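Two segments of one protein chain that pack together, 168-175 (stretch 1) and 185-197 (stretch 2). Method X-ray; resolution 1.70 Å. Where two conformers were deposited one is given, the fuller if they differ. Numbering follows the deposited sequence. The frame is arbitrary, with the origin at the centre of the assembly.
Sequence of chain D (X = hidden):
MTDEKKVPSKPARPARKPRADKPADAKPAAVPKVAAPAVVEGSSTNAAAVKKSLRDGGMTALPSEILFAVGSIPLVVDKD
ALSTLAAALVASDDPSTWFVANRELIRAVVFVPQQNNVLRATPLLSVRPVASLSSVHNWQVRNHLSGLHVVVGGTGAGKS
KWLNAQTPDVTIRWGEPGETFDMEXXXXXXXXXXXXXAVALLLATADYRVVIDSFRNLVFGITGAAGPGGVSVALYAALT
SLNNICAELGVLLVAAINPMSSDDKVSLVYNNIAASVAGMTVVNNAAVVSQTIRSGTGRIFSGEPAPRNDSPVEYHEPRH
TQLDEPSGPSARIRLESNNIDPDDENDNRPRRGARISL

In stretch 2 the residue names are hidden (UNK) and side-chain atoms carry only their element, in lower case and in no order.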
# COMPACT_ATOMS: atom_id res chain seq x y z
N PRO D 168 -18.84 -39.17 -0.89
CA PRO D 168 -18.77 -38.59 0.47
C PRO D 168 -20.15 -38.64 1.12
O PRO D 168 -21.13 -38.85 0.43
CB PRO D 168 -18.36 -37.14 0.20
CG PRO D 168 -18.94 -36.83 -1.15
CD PRO D 168 -18.82 -38.11 -1.92
N ASP D 169 -20.23 -38.44 2.42
CA ASP D 169 -21.53 -38.44 3.07
C ASP D 169 -22.23 -37.10 2.89
O ASP D 169 -23.44 -37.06 2.77
CB ASP D 169 -21.39 -38.74 4.58
CG ASP D 169 -20.86 -40.13 4.85
OD1 ASP D 169 -21.35 -41.09 4.21
OD2 ASP D 169 -19.94 -40.25 5.69
N VAL D 170 -21.45 -36.02 2.87
CA VAL D 170 -22.02 -34.68 2.80
C VAL D 170 -21.02 -33.75 2.14
O VAL D 170 -19.80 -33.93 2.30
CB VAL D 170 -22.42 -34.20 4.23
CG1 VAL D 170 -21.20 -34.13 5.16
CG2 VAL D 170 -23.17 -32.84 4.20
N THR D 171 -21.53 -32.79 1.39
CA THR D 171 -20.71 -31.75 0.76
C THR D 171 -21.13 -30.40 1.29
O THR D 171 -22.30 -30.04 1.24
CB THR D 171 -20.85 -31.81 -0.78
OG1 THR D 171 -20.45 -33.11 -1.25
CG2 THR D 171 -20.01 -30.73 -1.49
N ILE D 172 -20.15 -29.63 1.78
CA ILE D 172 -20.40 -28.26 2.21
C ILE D 172 -20.21 -27.39 0.97
O ILE D 172 -19.20 -27.54 0.28
CB ILE D 172 -19.47 -27.86 3.35
CG1 ILE D 172 -19.86 -28.66 4.61
CG2 ILE D 172 -19.55 -26.31 3.62
CD1 ILE D 172 -18.80 -28.45 5.68
N ARG D 173 -21.18 -26.53 0.70
CA ARG D 173 -21.13 -25.69 -0.51
C ARG D 173 -20.86 -24.26 -0.10
O ARG D 173 -21.65 -23.66 0.64
CB ARG D 173 -22.45 -25.85 -1.30
CG ARG D 173 -22.50 -27.27 -1.93
CD ARG D 173 -21.84 -27.29 -3.33
NE ARG D 173 -22.69 -26.51 -4.22
CZ ARG D 173 -22.29 -25.95 -5.36
NH1 ARG D 173 -21.04 -26.14 -5.80
NH2 ARG D 173 -23.11 -25.19 -6.06
N TRP D 174 -19.68 -23.74 -0.49
CA TRP D 174 -19.23 -22.41 -0.09
C TRP D 174 -18.60 -21.66 -1.24
O TRP D 174 -17.65 -22.17 -1.87
CB TRP D 174 -18.19 -22.55 1.05
CG TRP D 174 -17.71 -21.23 1.61
CD1 TRP D 174 -18.46 -20.11 1.87
CD2 TRP D 174 -16.35 -20.89 1.97
NE1 TRP D 174 -17.66 -19.09 2.33
CE2 TRP D 174 -16.36 -19.54 2.40
CE3 TRP D 174 -15.12 -21.58 1.92
CZ2 TRP D 174 -15.19 -18.89 2.86
CZ3 TRP D 174 -13.96 -20.95 2.38
CH2 TRP D 174 -14.00 -19.61 2.83
N GLY D 175 -19.10 -20.45 -1.49
CA GLY D 175 -18.53 -19.53 -2.47
C GLY D 175 -18.60 -19.99 -3.91
O GLY D 175 -17.82 -19.53 -4.76
N UNK D 185 -28.45 -33.34 -3.89
CA UNK D 185 -27.53 -34.14 -3.10
C UNK D 185 -27.43 -33.75 -1.63
O UNK D 185 -28.02 -32.75 -1.20
c UNK D 185 -25.92 -35.19 -4.82
c UNK D 185 -26.76 -35.08 -6.07
o UNK D 185 -26.69 -34.04 -6.76
c UNK D 185 -26.13 -34.12 -3.74
o UNK D 185 -27.47 -36.06 -6.39
N UNK D 186 -26.73 -34.60 -0.85
CA UNK D 186 -26.49 -34.40 0.57
C UNK D 186 -25.53 -33.22 0.71
O UNK D 186 -24.32 -33.36 0.49
o UNK D 186 -25.60 -35.42 2.52
c UNK D 186 -25.89 -35.67 1.16
N UNK D 187 -26.10 -32.03 0.91
CA UNK D 187 -25.23 -30.85 0.94
C UNK D 187 -25.72 -29.84 1.93
O UNK D 187 -26.91 -29.82 2.31
c UNK D 187 -25.14 -30.23 -0.45
o UNK D 187 -26.38 -29.73 -0.89
N UNK D 188 -24.79 -29.01 2.39
CA UNK D 188 -25.14 -27.97 3.33
C UNK D 188 -24.51 -26.68 2.78
O UNK D 188 -23.30 -26.65 2.60
c UNK D 188 -24.83 -30.07 6.57
c UNK D 188 -24.97 -27.09 5.67
c UNK D 188 -25.29 -29.61 5.29
c UNK D 188 -24.66 -28.29 4.75
N UNK D 189 -25.32 -25.65 2.53
CA UNK D 189 -24.83 -24.39 1.99
C UNK D 189 -24.39 -23.50 3.15
O UNK D 189 -25.11 -23.38 4.14
c UNK D 189 -25.94 -23.73 1.17
N UNK D 190 -23.24 -22.82 3.00
CA UNK D 190 -22.73 -21.93 4.07
C UNK D 190 -22.36 -20.60 3.44
O UNK D 190 -22.18 -20.53 2.21
c UNK D 190 -21.54 -22.55 4.87
c UNK D 190 -21.99 -23.83 5.61
c UNK D 190 -20.35 -22.82 3.95
N UNK D 191 -22.21 -19.54 4.28
CA UNK D 191 -21.94 -18.21 3.76
C UNK D 191 -20.49 -17.74 3.97
O UNK D 191 -19.86 -17.28 3.01
c UNK D 191 -22.92 -17.20 4.38
N UNK D 192 -19.98 -17.76 5.23
CA UNK D 192 -18.64 -17.18 5.49
C UNK D 192 -17.65 -18.25 5.93
O UNK D 192 -18.02 -19.42 6.10
o UNK D 192 -19.63 -17.46 8.22
o UNK D 192 -17.93 -16.18 8.80
c UNK D 192 -18.78 -16.60 7.96
c UNK D 192 -18.73 -16.07 6.56
N UNK D 193 -16.42 -17.84 6.13
CA UNK D 193 -15.35 -18.77 6.54
C UNK D 193 -15.65 -19.43 7.91
O UNK D 193 -15.39 -20.63 8.07
c UNK D 193 -14.04 -17.95 6.59
c UNK D 193 -12.84 -18.67 7.26
c UNK D 193 -11.73 -17.64 7.50
c UNK D 193 -12.33 -19.83 6.37
N UNK D 194 -16.18 -18.67 8.90
CA UNK D 194 -16.42 -19.27 10.21
C UNK D 194 -17.51 -20.31 10.15
O UNK D 194 -17.36 -21.38 10.76
c UNK D 194 -16.75 -18.21 11.29
c UNK D 194 -15.63 -17.17 11.44
o UNK D 194 -18.00 -17.56 11.00
N UNK D 195 -18.61 -20.02 9.41
CA UNK D 195 -19.69 -21.01 9.30
C UNK D 195 -19.16 -22.26 8.56
O UNK D 195 -19.48 -23.38 8.94
c UNK D 195 -23.25 -20.82 7.68
c UNK D 195 -20.89 -20.39 8.54
o UNK D 195 -24.34 -21.42 7.81
c UNK D 195 -22.07 -21.34 8.50
o UNK D 195 -23.07 -19.86 6.89
N UNK D 196 -18.42 -22.05 7.49
CA UNK D 196 -17.86 -23.18 6.73
C UNK D 196 -17.03 -24.08 7.65
O UNK D 196 -17.27 -25.29 7.68
c UNK D 196 -13.75 -23.24 5.35
c UNK D 196 -16.40 -23.76 4.67
s UNK D 196 -14.95 -24.61 5.39
c UNK D 196 -16.99 -22.65 5.57
N UNK D 197 -16.10 -23.51 8.43
CA UNK D 197 -15.24 -24.31 9.29
C UNK D 197 -16.01 -25.00 10.41
O UNK D 197 -15.75 -26.15 10.70
c UNK D 197 -12.36 -25.41 9.62
c UNK D 197 -14.10 -23.49 9.88
c UNK D 197 -11.87 -23.38 11.00
c UNK D 197 -12.97 -24.30 10.54
O HOH W 1 -22.54 -34.85 -1.02
O HOH W 2 -21.37 -19.43 -0.13

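Position 185 has three side-chain carbons in a row, the third carrying two oxygens. The end leads away from stretch 1 and touches nothing there. A carboxylate on three carbons is Glu185.

Position 186 has one carbon and one oxygen. The oxygen lies 2.7 Å from Asp169 O and donates a hydrogen bond to it. This is Ser186. Its backbone O accepts from Thr171 N at 3.0 Å. A water bridges Ser186 O, at 2.8 Å, and Thr171 OG1, at 2.7 Å.

Position 187 again has one carbon and one oxygen. Its CB is 4.2 Å from Arg173 CG, on the face of the sheet that also carries Thr171. This is Ser187. Its CA lies 3.1 Å from Thr171 O, a CA-H...O contact.

Position 188 has four carbons, forked at the first, with one arm two carbons long. That branching at CB is Ile188. Its CD1 meets Val170 CG2 at 4.0 Å. Its backbone is bonded on both counts: N donates to Thr171 O at 2.9 Å, and O accepts from Arg173 N at 2.8 Å.

Position 189 has a single carbon and covers little of stretch 1. It is Ala189, paired with Arg173 across the strands.

Position 190 has three carbons, one carrying the other two. This is Val190. Its CG2 is 3.6 Å from Ile172 CG2 and also 3.6 Å from Trp174 CB, so one methyl touches both residues. Val190 N donates to Arg173 O at 3.0 Å. A second water links Val190 O, at 2.7 Å, to Gly175 N, at 2.8 Å.

Position 191 has one carbon, pointing away from stretch 1. It is Ala191. The contact here is through its backbone: Trp174 NE1 donates to Ala191 O at 2.9 Å, near the plane of the ring.

Position 192 has two carbons, the second carrying two oxygens. The short carboxylate is Asp192. It caps the helix that follows: its OD1 accepts from the backbone N of 195, and its OD2 accepts a weak bond from the backbone N of 194. Its backbone O lies over one face of the Trp174 ring.

Position 193 has four carbons, forked at the second: Leu193. Its CD1 is 3.9 Å from Trp174 CH2.

Position 194 has one carbon carrying an oxygen and a carbon: Thr194. It does not reach stretch 1. Its OG1 donates to Asp192 OD2 at 2.6 Å.

Position 195 has three carbons, the third carrying two oxygens: Glu195. Its OE1 accepts from Ala191 N at 2.8 Å.

Position 196 is unbranched, two carbons, a sulfur and a carbon: Met196. Its CG is 3.7 Å from Trp174 CE3 and 4.2 Å from Ile172 CG2.

Position 197 has four carbons, forked at the second, pointing away: Leu197.

The contact works in two parts. Parallel strands join through alternating backbone hydrogen bonds. Beyond them, Trp174 packs against Val190, Leu193 and Met196, while its NE1 is satisfied by Ala191 O.

Stretch 2 (185-197) ESSIAVADLTEML
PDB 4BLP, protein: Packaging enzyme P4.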